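Local coordinates for protein sulfate transporter/antisigma-factor antagonist STAS (Planctomyces limnophilus, PDB 3T6O) that probably acts as an anti-sigma factor antagonist, a STAS-domain protein of the kind that regulates transcription by binding anti-sigma factors, at residues A[15-20]-A[50-55]; A[25-30]-A[56-61]; A[30-35]-A[63-68]; A[83-88]-A[107-112]. One frame throughout, in Å; residues are numbered along the deposited sequence.

Interaction 1 of 4, residues A[15-20]-A[50-55]; sequences VTVISF and KVLIDL
Ile-18 and Ile-53 lie side by side and point the same way, both with CG1 anti to the carbonyl carbon, so that Ile-18 CG1 rests 3.9 Å from Ile-53 CD1. Further along the same face, the ring of Phe-20 turns an edge to Ile-53, CE1 standing 4.0 Å from Ile-53 CG2, while Leu-55 runs alongside the ring and brings CD2 near the same CE1. On the other face Val-15, its CG1 anti to the backbone N (chi1 173°), sets that methyl 3.7 Å from Leu-52 CB; Leu-52 is covered there by Lys-112 and Ala-115 of helix 112-118. Strands 15-19 and 50-54 are parallel neighbours inside the mixed beta-sheet of the STAS fold, and the sheet continues beyond them to strand 8-12 next to 15-19 and strand 83-87 next to 50-54. Four backbone bonds join the pair: Thr-16 N to Lys-50 O, Leu-52 N to Thr-16 O, Ile-18 N to Leu-52 O and Asp-54 N to Ile-18 O. The third is the straightest, at 173°, and it meets Leu-52 O nearly along the C=O axis. At the C-terminal end, Asp-54 O lies in the plane of the Phe-20 ring, 3.4 Å from its CD1, and one water bridges Phe-20 N to this oxygen. A second water donates to Asp-54 OD2 at 2.6 Å and also bonds Ser-19 OG, whereas OD1 accepts from Glu-56 N. At the opposite end a water donates to Lys-50 O and bonds Thr-16 OG1 (2.6 Å), and the extended Lys-50 chain carries NZ away to Met-119 O.

Interaction 2 of 4, residues A[25-30]-A[56-61]; sequences QRLRET and EGVEFF
Residues 25-28 and 57-61 run nearly parallel, 17° apart, and are tied at Gln-25 O, which accepts from both Glu-59 N (2.7 Å) and Phe-60 N (3.1 Å). The shorter bond falls on a lone pair in the carbonyl plane. Two residues on, Leu-27 N returns a straight bond (173°) to Phe-60 O, approaching from above the plane of that carbonyl. Leu-27 carries most of the apolar contact: with CG anti to the carbonyl carbon, it sends CD1 across Val-58 at about a right angle, 3.8 Å from Val-58 CG1, and its CB sits 4.0 Å from Phe-61 CB. Phe-61 holds its CG between the backbone N and the carbonyl carbon, the crowded position (chi1 59°), and its ring leads away from Leu-27 to meet Phe-65 and Cys-93. These short strands, 26-27 and 60-61, form a small, weakly bonded two-stranded parallel sheet separate from the main sheet of the STAS domain, each running directly into a helix, 29-41 and 63-76. Arg-28 occupies the N-cap position of the first, and its backbone N bonds Glu-31 OE1. On the other face of this small sheet Arg-26 crosses Phe-60 at roughly a right angle, CG lying 4.0 Å from Phe-60 CB, with the guanidinium plane oblique to the ring. This face meets the second subunit: Arg-26 NE bonds the OH of Tyr-92 of that subunit, whose ring also takes a cation-pi contact from Arg-28 and an edge-to-face contact with Phe-60. At Gly-57 the chain takes a conformation in which a side chain would collide with the carbonyl O of Glu-56.

Interaction 3 of 4, residues A[30-35]-A[63-68]; sequences TEVEQI and SSFIEL
Helices 29-41 and 63-76 of the STAS domain pack side by side, their touching turns 24° from parallel with axes 9.3 Å apart. Val-32 points directly at the facing helix and does most of the work. Its CG2, anti to the carbonyl carbon, presses on the backbone at Phe-65 CA (3.6 Å) and lies at the edge of the Phe-65 ring, near its plane. CG1, anti to the backbone N, meets Ser-64 O and, at 3.8 Å, Leu-68 CD2. One turn later Ile-35 holds CG1 in the crowded position between N and carbonyl carbon (chi1 70°), where this CG1 lies 3.8 Å from Leu-68 CD2; the Ile-35 side chain crosses Phe-65 at about a right angle, CD1 lying 4.2 Å from Phe-65 CE1. An alanine at Val-32 would lose both methyls and would probably loosen the packing against Phe-65 and Leu-68. Ser-64 gives the contact its CB, its OG being bonded to Glu-95 of the second subunit. Leu-68 also packs on Ala-36 and Phe-39 of helix 29-41, and Phe-65 extends from the helix pair to Phe-61 of the short strand 60-61 and to Leu-55 just after strand 50-54.

Interaction 4 of 4, residues A[83-88]-A[107-112]; sequences VFALCS and PRYSTK
Three backbone hydrogen bonds join the segments. Leu-86 N donates to Pro-107 O (2.9 Å), in the carbonyl plane; Tyr-109 N donates to Leu-86 O from above its carbonyl plane; and Ser-88 N completes the series at Tyr-109 O. CA-H...O contacts accompany these bonds, the shortest from Cys-87 CA to Tyr-109 O at 3.1 Å. The apolar contacts centre on Pro-107 and Ala-85. Pro-107 CG touches both Val-83 CG1 (4.0 Å) and Ala-85 CB (4.1 Å), Val-83 crossing the proline obliquely, and the Ala-85 methyl also meets the edge of the Tyr-109 ring near CE2. That ring, placed by a CG anti to the carbonyl carbon, packs on Ala-115 and Ala-118 of helix 112-118. Cys-87 SG occupies the crowded position between N and carbonyl carbon (chi1 67°), which brings it 3.6 Å from Lys-112 CA in the first turn of that helix. Leu-86, on the opposite face from Cys-87 and Tyr-109, packs on Leu-97 of helix 91-97. Polar contacts gather at the end of the strands, where Ser-88 OG binds two waters: one donates to Ser-110 O, while the other accepts a weak bond from Lys-112 N. Thr-111 is the N-cap residue, its OG1 bonded to Glu-114 N; the Lys-112 chain, bent at chi3, leads NZ off to a salt bridge with Glu-12. Strand 83-87, helix 91-97 and strand 108-109 form a beta-alpha-beta unit, whose parallel second strand forms one margin of the STAS-domain sheet within this chain.

Interactions 1 and 4 belong to one mixed sheet, their centres 8 Å apart, and are joined where strands 50-54 and 83-87 pair, Val-51 N and Ile-53 N probably bonding to Val-83 O and Ala-85 O. Interactions 2 and 3 share helix 29-41 and Thr-30, lie about 9 Å apart between centres, and both touch the second subunit. Along the chain the segments of interactions 1, 2 and 3 alternate, whereas interaction 4 follows them all. Phe-20, Leu-55, Leu-27, Ile-35 and Phe-65 pack together where the first three contacts meet, linking the sheet to the helix pair. Interactions 3 and 4, about 19 Å apart between centres, lie on opposite sides of the chain's centre.

Interaction 1 of 4, residues A[15-20]-A[50-55]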
loop_
_atom_site.group_PDB
_atom_site.type_symbol
_atom_site.label_atom_id
_atom_site.label_comp_id
_atom_site.label_asym_id
_atom_site.label_seq_id
_atom_site.Cartn_x
_atom_site.Cartn_y
_atom_site.Cartn_z
ATOM N N VAL A 15 -1.777 25.522 15.286
ATOM C CA VAL A 15 -1.134 24.448 14.591
ATOM C C VAL A 15 -0.901 23.325 15.593
ATOM O O VAL A 15 -0.558 23.592 16.742
ATOM C CB VAL A 15 0.212 24.921 13.972
ATOM C CG1 VAL A 15 0.996 23.726 13.363
ATOM C CG2 VAL A 15 -0.051 26.039 12.924
ATOM N N THR A 16 -1.147 22.082 15.166
ATOM C CA THR A 16 -0.870 20.927 15.974
ATOM C C THR A 16 0.545 20.541 15.635
ATOM O O THR A 16 0.839 20.198 14.468
ATOM C CB THR A 16 -1.817 19.750 15.629
ATOM O OG1 THR A 16 -3.176 20.093 15.941
ATOM C CG2 THR A 16 -1.418 18.484 16.408
ATOM N N VAL A 17 1.414 20.572 16.619
ATOM C CA VAL A 17 2.815 20.373 16.378
ATOM C C VAL A 17 3.145 19.001 16.897
ATOM O O VAL A 17 2.849 18.691 18.034
ATOM C CB VAL A 17 3.707 21.437 17.103
ATOM C CG1 VAL A 17 5.190 21.152 16.857
ATOM C CG2 VAL A 17 3.381 22.898 16.639
ATOM N N ILE A 18 3.734 18.161 16.052
ATOM C CA ILE A 18 4.219 16.835 16.458
ATOM C C ILE A 18 5.747 16.858 16.599
ATOM O O ILE A 18 6.457 17.241 15.647
ATOM C CB ILE A 18 3.896 15.789 15.373
ATOM C CG1 ILE A 18 2.418 15.843 14.988
ATOM C CG2 ILE A 18 4.490 14.378 15.729
ATOM C CD1 ILE A 18 1.442 15.514 16.021
ATOM N N SER A 19 6.251 16.490 17.769
ATOM C CA SER A 19 7.688 16.486 18.019
ATOM C C SER A 19 8.115 15.129 18.573
ATOM O O SER A 19 7.285 14.373 19.130
ATOM C CB SER A 19 8.051 17.559 19.075
ATOM O OG SER A 19 7.356 18.790 18.887
ATOM N N PHE A 20 9.417 14.881 18.498
ATOM C CA PHE A 20 9.998 13.602 18.869
ATOM C C PHE A 20 10.984 13.680 20.028
ATOM O O PHE A 20 11.925 14.427 19.966
ATOM C CB PHE A 20 10.701 13.026 17.640
ATOM C CG PHE A 20 9.761 12.802 16.513
ATOM C CD1 PHE A 20 9.343 13.857 15.742
ATOM C CD2 PHE A 20 9.229 11.556 16.292
ATOM C CE1 PHE A 20 8.415 13.676 14.764
ATOM C CE2 PHE A 20 8.294 11.363 15.306
ATOM C CZ PHE A 20 7.887 12.414 14.536
ATOM N N LYS A 50 -4.173 22.482 10.553
ATOM C CA LYS A 50 -2.812 22.789 10.238
ATOM C C LYS A 50 -1.935 21.932 11.157
ATOM O O LYS A 50 -2.130 21.931 12.394
ATOM C CB LYS A 50 -2.584 24.290 10.469
ATOM C CG LYS A 50 -3.244 25.168 9.413
ATOM C CD LYS A 50 -3.126 26.632 9.713
ATOM C CE LYS A 50 -3.699 27.442 8.563
ATOM N NZ LYS A 50 -3.509 28.913 8.704
ATOM N N VAL A 51 -0.996 21.207 10.552
ATOM C CA VAL A 51 -0.161 20.242 11.227
ATOM C C VAL A 51 1.307 20.479 10.816
ATOM O O VAL A 51 1.605 20.659 9.642
ATOM C CB VAL A 51 -0.631 18.761 10.890
ATOM C CG1 VAL A 51 0.438 17.754 11.332
ATOM C CG2 VAL A 51 -1.952 18.459 11.561
ATOM N N LEU A 52 2.218 20.419 11.789
ATOM C CA LEU A 52 3.613 20.620 11.568
ATOM C C LEU A 52 4.327 19.460 12.165
ATOM O O LEU A 52 4.146 19.189 13.347
ATOM C CB LEU A 52 4.062 21.906 12.292
ATOM C CG LEU A 52 5.561 22.252 12.213
ATOM C CD1 LEU A 52 6.006 22.426 10.707
ATOM C CD2 LEU A 52 5.860 23.527 13.055
ATOM N N ILE A 53 5.172 18.785 11.391
ATOM C CA ILE A 53 5.948 17.668 11.908
ATOM C C ILE A 53 7.330 18.240 12.166
ATOM O O ILE A 53 8.091 18.550 11.227
ATOM C CB ILE A 53 6.060 16.526 10.888
ATOM C CG1 ILE A 53 4.685 16.226 10.282
ATOM C CG2 ILE A 53 6.710 15.275 11.499
ATOM C CD1 ILE A 53 3.660 15.742 11.271
ATOM N N ASP A 54 7.660 18.392 13.430
ATOM C CA ASP A 54 8.932 18.965 13.795
ATOM C C ASP A 54 9.947 17.846 14.026
ATOM O O ASP A 54 9.942 17.182 15.087
ATOM C CB ASP A 54 8.772 19.847 15.018
ATOM C CG ASP A 54 10.108 20.472 15.501
ATOM O OD1 ASP A 54 11.187 20.225 14.920
ATOM O OD2 ASP A 54 10.040 21.242 16.465
ATOM N N LEU A 55 10.866 17.723 13.068
ATOM C CA LEU A 55 11.767 16.582 13.009
ATOM C C LEU A 55 13.098 16.825 13.695
ATOM O O LEU A 55 14.043 16.063 13.491
ATOM C CB LEU A 55 11.924 16.150 11.555
ATOM C CG LEU A 55 10.663 15.386 11.070
ATOM C CD1 LEU A 55 10.570 15.238 9.544
ATOM C CD2 LEU A 55 10.567 13.935 11.660
HETATM O O HOH W 1 -4.477 20.760 13.742
HETATM O O HOH W 2 8.575 21.282 18.623
HETATM O O HOH W 3 11.348 16.742 17.291
#

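Interaction 2 of 4, residues A[25-30]-A[56-61]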
loop_
_atom_site.group_PDB
_atom_site.type_symbol
_atom_site.label_atom_id
_atom_site.label_comp_id
_atom_site.label_asym_id
_atom_site.label_seq_id
_atom_site.Cartn_x
_atom_site.Cartn_y
_atom_site.Cartn_z
ATOM N N GLN A 25 15.756 8.850 17.709
ATOM C CA GLN A 25 16.739 9.292 16.721
ATOM C C GLN A 25 16.494 8.625 15.365
ATOM O O GLN A 25 16.626 9.206 14.312
ATOM C CB GLN A 25 18.147 8.912 17.196
ATOM C CG GLN A 25 18.628 9.696 18.407
ATOM C CD GLN A 25 20.116 9.564 18.658
ATOM O OE1 GLN A 25 20.881 10.505 18.438
ATOM N NE2 GLN A 25 20.532 8.397 19.115
ATOM N N ARG A 26 16.163 7.338 15.418
ATOM C CA ARG A 26 15.981 6.522 14.225
ATOM C C ARG A 26 14.594 5.909 14.193
ATOM O O ARG A 26 14.266 5.095 15.039
ATOM C CB ARG A 26 17.005 5.410 14.226
ATOM C CG ARG A 26 18.452 5.869 14.120
ATOM C CD ARG A 26 19.344 4.954 14.988
ATOM N NE ARG A 26 20.670 4.646 14.436
ATOM C CZ ARG A 26 21.672 5.522 14.316
ATOM N NH1 ARG A 26 21.504 6.805 14.662
ATOM N NH2 ARG A 26 22.848 5.116 13.831
ATOM N N LEU A 27 13.784 6.327 13.220
ATOM C CA LEU A 27 12.417 5.853 13.079
ATOM C C LEU A 27 12.322 4.667 12.082
ATOM O O LEU A 27 12.265 4.850 10.870
ATOM C CB LEU A 27 11.507 7.005 12.637
ATOM C CG LEU A 27 11.398 8.188 13.621
ATOM C CD1 LEU A 27 10.790 9.434 12.990
ATOM C CD2 LEU A 27 10.591 7.763 14.871
ATOM N N ARG A 28 12.314 3.455 12.622
ATOM C CA ARG A 28 12.056 2.265 11.842
ATOM C C ARG A 28 10.615 1.800 12.065
ATOM O O ARG A 28 9.801 2.485 12.720
ATOM C CB ARG A 28 13.013 1.151 12.260
ATOM C CG ARG A 28 14.473 1.567 12.341
ATOM C CD ARG A 28 15.257 0.913 11.232
ATOM N NE ARG A 28 16.424 0.202 11.727
ATOM C CZ ARG A 28 16.594 -1.109 11.601
ATOM N NH1 ARG A 28 17.700 -1.671 12.061
ATOM N NH2 ARG A 28 15.660 -1.855 11.017
ATOM N N GLU A 29 10.315 0.620 11.536
ATOM C CA GLU A 29 8.993 0.043 11.640
ATOM C C GLU A 29 8.496 -0.071 13.082
ATOM O O GLU A 29 7.360 0.217 13.332
ATOM C CB GLU A 29 9.009 -1.325 10.958
ATOM C CG GLU A 29 7.678 -1.804 10.528
ATOM C CD GLU A 29 7.758 -3.192 9.882
ATOM O OE1 GLU A 29 8.811 -3.547 9.280
ATOM O OE2 GLU A 29 6.765 -3.918 9.999
ATOM N N THR A 30 9.369 -0.443 14.011
ATOM C CA THR A 30 9.013 -0.585 15.407
ATOM C C THR A 30 8.603 0.714 16.052
ATOM O O THR A 30 7.623 0.739 16.794
ATOM C CB THR A 30 10.200 -1.157 16.231
ATOM O OG1 THR A 30 10.533 -2.443 15.721
ATOM C CG2 THR A 30 9.824 -1.316 17.705
ATOM N N GLU A 56 13.182 17.854 14.547
ATOM C CA GLU A 56 14.458 18.163 15.182
ATOM C C GLU A 56 14.881 16.978 16.050
ATOM O O GLU A 56 14.091 16.448 16.817
ATOM C CB GLU A 56 14.355 19.431 16.064
ATOM C CG GLU A 56 15.738 19.903 16.637
ATOM C CD GLU A 56 15.641 21.269 17.330
ATOM O OE1 GLU A 56 14.567 21.620 17.869
ATOM O OE2 GLU A 56 16.648 22.000 17.358
ATOM N N GLY A 57 16.124 16.565 15.930
ATOM C CA GLY A 57 16.643 15.444 16.716
ATOM C C GLY A 57 16.511 14.098 16.000
ATOM O O GLY A 57 17.210 13.142 16.351
ATOM N N VAL A 58 15.595 14.006 15.026
ATOM C CA VAL A 58 15.409 12.788 14.273
ATOM C C VAL A 58 16.547 12.673 13.260
ATOM O O VAL A 58 16.752 13.563 12.454
ATOM C CB VAL A 58 14.074 12.760 13.534
ATOM C CG1 VAL A 58 13.967 11.450 12.674
ATOM C CG2 VAL A 58 12.841 12.800 14.537
ATOM N N GLU A 59 17.292 11.578 13.286
ATOM C CA GLU A 59 18.436 11.427 12.378
ATOM C C GLU A 59 18.198 10.475 11.199
ATOM O O GLU A 59 18.927 10.536 10.178
ATOM C CB GLU A 59 19.666 11.005 13.177
ATOM C CG GLU A 59 20.050 12.043 14.313
ATOM C CD GLU A 59 20.534 13.467 13.822
ATOM O OE1 GLU A 59 21.227 13.576 12.763
ATOM O OE2 GLU A 59 20.256 14.484 14.548
ATOM N N PHE A 60 17.213 9.581 11.334
ATOM C CA PHE A 60 16.919 8.636 10.278
ATOM C C PHE A 60 15.459 8.263 10.205
ATOM O O PHE A 60 14.800 8.030 11.250
ATOM C CB PHE A 60 17.696 7.350 10.464
ATOM C CG PHE A 60 17.338 6.313 9.453
ATOM C CD1 PHE A 60 16.263 5.480 9.653
ATOM C CD2 PHE A 60 18.023 6.239 8.249
ATOM C CE1 PHE A 60 15.894 4.548 8.686
ATOM C CE2 PHE A 60 17.687 5.317 7.306
ATOM C CZ PHE A 60 16.634 4.452 7.517
ATOM N N PHE A 61 14.962 8.191 8.969
ATOM C CA PHE A 61 13.716 7.477 8.666
ATOM C C PHE A 61 13.688 7.011 7.217
ATOM O O PHE A 61 14.570 7.364 6.424
ATOM C CB PHE A 61 12.497 8.342 9.004
ATOM C CG PHE A 61 12.433 9.641 8.276
ATOM C CD1 PHE A 61 11.993 9.695 6.965
ATOM C CD2 PHE A 61 12.745 10.811 8.910
ATOM C CE1 PHE A 61 11.899 10.886 6.301
ATOM C CE2 PHE A 61 12.634 12.015 8.268
ATOM C CZ PHE A 61 12.221 12.063 6.956
#

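Interaction 3 of 4, residues A[30-35]-A[63-68]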
loop_
_atom_site.group_PDB
_atom_site.type_symbol
_atom_site.label_atom_id
_atom_site.label_comp_id
_atom_site.label_asym_id
_atom_site.label_seq_id
_atom_site.Cartn_x
_atom_site.Cartn_y
_atom_site.Cartn_z
ATOM N N THR A 30 9.369 -0.443 14.011
ATOM C CA THR A 30 9.013 -0.585 15.407
ATOM C C THR A 30 8.603 0.714 16.052
ATOM O O THR A 30 7.623 0.739 16.794
ATOM C CB THR A 30 10.200 -1.157 16.231
ATOM O OG1 THR A 30 10.533 -2.443 15.721
ATOM C CG2 THR A 30 9.824 -1.316 17.705
ATOM N N GLU A 31 9.373 1.772 15.814
ATOM C CA GLU A 31 9.048 3.091 16.341
ATOM C C GLU A 31 7.780 3.647 15.703
ATOM O O GLU A 31 6.949 4.301 16.381
ATOM C CB GLU A 31 10.201 4.077 16.127
ATOM C CG GLU A 31 11.469 3.759 16.961
ATOM C CD GLU A 31 12.299 2.651 16.366
ATOM O OE1 GLU A 31 12.114 2.312 15.169
ATOM O OE2 GLU A 31 13.132 2.074 17.097
ATOM N N VAL A 32 7.591 3.364 14.413
ATOM C CA VAL A 32 6.426 3.889 13.722
ATOM C C VAL A 32 5.167 3.258 14.332
ATOM O O VAL A 32 4.195 3.967 14.560
ATOM C CB VAL A 32 6.515 3.699 12.192
ATOM C CG1 VAL A 32 5.180 3.991 11.541
ATOM C CG2 VAL A 32 7.612 4.592 11.608
ATOM N N GLU A 33 5.210 1.966 14.671
ATOM C CA GLU A 33 4.048 1.325 15.338
ATOM C C GLU A 33 3.791 1.942 16.678
ATOM O O GLU A 33 2.640 2.029 17.100
ATOM C CB GLU A 33 4.187 -0.173 15.615
ATOM C CG GLU A 33 2.872 -0.814 16.323
ATOM C CD GLU A 33 2.852 -0.852 17.896
ATOM O OE1 GLU A 33 3.929 -0.752 18.520
ATOM O OE2 GLU A 33 1.745 -1.016 18.509
ATOM N N GLN A 34 4.846 2.333 17.379
ATOM C CA GLN A 34 4.680 2.886 18.729
ATOM C C GLN A 34 3.935 4.202 18.699
ATOM O O GLN A 34 3.213 4.489 19.610
ATOM C CB GLN A 34 6.017 3.148 19.425
ATOM C CG GLN A 34 6.746 1.942 19.970
ATOM C CD GLN A 34 8.101 2.368 20.586
ATOM O OE1 GLN A 34 8.153 3.190 21.522
ATOM N NE2 GLN A 34 9.185 1.845 20.041
ATOM N N ILE A 35 4.125 5.003 17.666
ATOM C CA ILE A 35 3.645 6.382 17.662
ATOM C C ILE A 35 2.394 6.586 16.811
ATOM O O ILE A 35 1.797 7.662 16.848
ATOM C CB ILE A 35 4.737 7.365 17.180
ATOM C CG1 ILE A 35 5.025 7.204 15.680
ATOM C CG2 ILE A 35 6.008 7.203 18.014
ATOM C CD1 ILE A 35 6.108 8.188 15.129
ATOM N N SER A 63 10.741 4.286 4.590
ATOM C CA SER A 63 9.415 4.106 4.043
ATOM C C SER A 63 8.337 4.010 5.104
ATOM O O SER A 63 7.245 4.524 4.885
ATOM C CB SER A 63 9.345 2.882 3.138
ATOM O OG SER A 63 9.831 1.750 3.843
ATOM N N SER A 64 8.624 3.356 6.225
ATOM C CA SER A 64 7.575 3.126 7.235
ATOM C C SER A 64 7.085 4.453 7.793
ATOM O O SER A 64 5.897 4.666 7.946
ATOM C CB SER A 64 8.104 2.357 8.442
ATOM O OG SER A 64 8.574 1.128 8.059
ATOM N N PHE A 65 8.020 5.347 8.084
ATOM C CA PHE A 65 7.658 6.628 8.632
ATOM C C PHE A 65 7.025 7.526 7.589
ATOM O O PHE A 65 6.057 8.219 7.886
ATOM C CB PHE A 65 8.857 7.291 9.250
ATOM C CG PHE A 65 8.549 8.626 9.895
ATOM C CD1 PHE A 65 7.678 8.715 10.973
ATOM C CD2 PHE A 65 9.107 9.783 9.408
ATOM C CE1 PHE A 65 7.427 9.971 11.575
ATOM C CE2 PHE A 65 8.865 11.023 9.992
ATOM C CZ PHE A 65 8.020 11.107 11.094
ATOM N N ILE A 66 7.520 7.510 6.362
ATOM C CA ILE A 66 6.912 8.324 5.324
ATOM C C ILE A 66 5.477 7.872 5.101
ATOM O O ILE A 66 4.598 8.698 4.897
ATOM C CB ILE A 66 7.695 8.296 3.995
ATOM C CG1 ILE A 66 9.051 8.993 4.178
ATOM C CG2 ILE A 66 6.919 9.042 2.900
ATOM C CD1 ILE A 66 9.859 9.060 2.866
ATOM N N GLU A 67 5.264 6.561 5.123
ATOM C CA GLU A 67 3.939 5.985 5.015
ATOM C C GLU A 67 2.999 6.488 6.131
ATOM O O GLU A 67 1.859 6.864 5.854
ATOM C CB GLU A 67 3.994 4.462 5.084
ATOM C CG GLU A 67 4.387 3.817 3.815
ATOM C CD GLU A 67 4.580 2.286 3.957
ATOM O OE1 GLU A 67 4.225 1.710 5.047
ATOM O OE2 GLU A 67 5.084 1.709 2.969
ATOM N N LEU A 68 3.480 6.502 7.364
ATOM C CA LEU A 68 2.644 7.078 8.452
ATOM C C LEU A 68 2.276 8.523 8.182
ATOM O O LEU A 68 1.133 8.915 8.342
ATOM C CB LEU A 68 3.345 7.013 9.799
ATOM C CG LEU A 68 2.519 7.478 11.032
ATOM C CD1 LEU A 68 1.185 6.722 11.184
ATOM C CD2 LEU A 68 3.379 7.301 12.263
#

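Interaction 4 of 4, residues A[83-88]-A[107-112]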
loop_
_atom_site.group_PDB
_atom_site.type_symbol
_atom_site.label_atom_id
_atom_site.label_comp_id
_atom_site.label_asym_id
_atom_site.label_seq_id
_atom_site.Cartn_x
_atom_site.Cartn_y
_atom_site.Cartn_z
ATOM N N VAL A 83 -3.052 22.436 6.042
ATOM C CA VAL A 83 -1.631 22.502 5.736
ATOM C C VAL A 83 -0.965 21.416 6.508
ATOM O O VAL A 83 -1.196 21.272 7.703
ATOM C CB VAL A 83 -0.951 23.855 6.161
ATOM C CG1 VAL A 83 0.570 23.793 5.926
ATOM C CG2 VAL A 83 -1.592 25.065 5.486
ATOM N N PHE A 84 -0.120 20.657 5.830
ATOM C CA PHE A 84 0.654 19.600 6.454
ATOM C C PHE A 84 2.099 19.933 6.104
ATOM O O PHE A 84 2.476 19.858 4.918
ATOM C CB PHE A 84 0.253 18.233 5.867
ATOM C CG PHE A 84 0.878 17.052 6.581
ATOM C CD1 PHE A 84 2.106 16.594 6.218
ATOM C CD2 PHE A 84 0.185 16.371 7.566
ATOM C CE1 PHE A 84 2.702 15.513 6.862
ATOM C CE2 PHE A 84 0.750 15.303 8.223
ATOM C CZ PHE A 84 2.025 14.865 7.863
ATOM N N ALA A 85 2.874 20.351 7.100
ATOM C CA ALA A 85 4.213 20.940 6.912
ATOM C C ALA A 85 5.269 20.175 7.726
ATOM O O ALA A 85 4.985 19.478 8.716
ATOM C CB ALA A 85 4.202 22.467 7.312
ATOM N N LEU A 86 6.508 20.284 7.290
ATOM C CA LEU A 86 7.632 19.758 8.061
ATOM C C LEU A 86 8.561 20.903 8.465
ATOM O O LEU A 86 8.539 21.987 7.841
ATOM C CB LEU A 86 8.406 18.782 7.213
ATOM C CG LEU A 86 7.680 17.670 6.450
ATOM C CD1 LEU A 86 8.732 16.798 5.705
ATOM C CD2 LEU A 86 6.855 16.821 7.356
ATOM N N CYS A 87 9.353 20.682 9.512
ATOM C CA CYS A 87 10.449 21.582 9.843
ATOM C C CYS A 87 11.575 20.855 10.528
ATOM O O CYS A 87 11.415 19.732 10.959
ATOM C CB CYS A 87 10.037 22.792 10.700
ATOM S SG CYS A 87 9.490 22.420 12.393
ATOM N N SER A 88 12.735 21.506 10.542
ATOM C CA SER A 88 13.912 21.021 11.260
ATOM C C SER A 88 14.343 19.634 10.801
ATOM O O SER A 88 14.745 18.786 11.599
ATOM C CB SER A 88 13.676 21.085 12.775
ATOM O OG SER A 88 13.577 22.449 13.115
ATOM N N PRO A 107 4.872 21.859 2.673
ATOM C CA PRO A 107 5.876 22.922 2.794
ATOM C C PRO A 107 6.867 22.553 3.880
ATOM O O PRO A 107 6.472 22.015 4.922
ATOM C CB PRO A 107 5.058 24.136 3.182
ATOM C CG PRO A 107 3.692 23.675 3.391
ATOM C CD PRO A 107 3.506 22.378 2.797
ATOM N N ARG A 108 8.149 22.760 3.600
ATOM C CA ARG A 108 9.179 22.528 4.581
ATOM C C ARG A 108 9.910 23.841 4.985
ATOM O O ARG A 108 10.240 24.667 4.136
ATOM C CB ARG A 108 10.143 21.498 4.061
ATOM C CG ARG A 108 11.326 21.242 5.006
ATOM C CD ARG A 108 12.045 19.980 4.573
ATOM N NE ARG A 108 12.733 20.162 3.309
ATOM C CZ ARG A 108 13.927 20.721 3.157
ATOM N NH1 ARG A 108 14.596 21.245 4.196
ATOM N NH2 ARG A 108 14.442 20.784 1.931
ATOM N N TYR A 109 10.168 23.977 6.280
ATOM C CA TYR A 109 10.765 25.195 6.886
ATOM C C TYR A 109 11.958 24.830 7.770
ATOM O O TYR A 109 12.055 23.707 8.273
ATOM C CB TYR A 109 9.730 25.946 7.728
ATOM C CG TYR A 109 8.525 26.388 6.946
ATOM C CD1 TYR A 109 8.544 27.533 6.182
ATOM C CD2 TYR A 109 7.379 25.631 6.944
ATOM C CE1 TYR A 109 7.421 27.916 5.426
ATOM C CE2 TYR A 109 6.269 26.000 6.219
ATOM C CZ TYR A 109 6.293 27.120 5.467
ATOM O OH TYR A 109 5.147 27.462 4.788
ATOM N N SER A 110 12.887 25.753 7.952
ATOM C CA SER A 110 14.131 25.358 8.613
ATOM C C SER A 110 13.964 25.203 10.105
ATOM O O SER A 110 14.653 24.413 10.682
ATOM C CB SER A 110 15.293 26.314 8.300
ATOM O OG SER A 110 15.016 27.576 8.809
ATOM N N THR A 111 13.044 25.945 10.711
ATOM C CA THR A 111 12.804 25.888 12.144
ATOM C C THR A 111 11.296 25.958 12.418
ATOM O O THR A 111 10.517 26.389 11.571
ATOM C CB THR A 111 13.471 27.067 12.891
ATOM O OG1 THR A 111 12.788 28.260 12.531
ATOM C CG2 THR A 111 14.990 27.234 12.546
ATOM N N LYS A 112 10.903 25.539 13.598
ATOM C CA LYS A 112 9.519 25.637 14.031
ATOM C C LYS A 112 8.990 27.072 14.006
ATOM O O LYS A 112 7.851 27.316 13.561
ATOM C CB LYS A 112 9.345 25.072 15.449
ATOM C CG LYS A 112 7.880 25.150 15.898
ATOM C CD LYS A 112 7.539 24.282 17.096
ATOM C CE LYS A 112 8.311 24.647 18.347
ATOM N NZ LYS A 112 7.648 23.944 19.518
HETATM O O HOH W 4 16.032 23.450 13.193
HETATM O O HOH W 5 12.440 23.224 15.390
#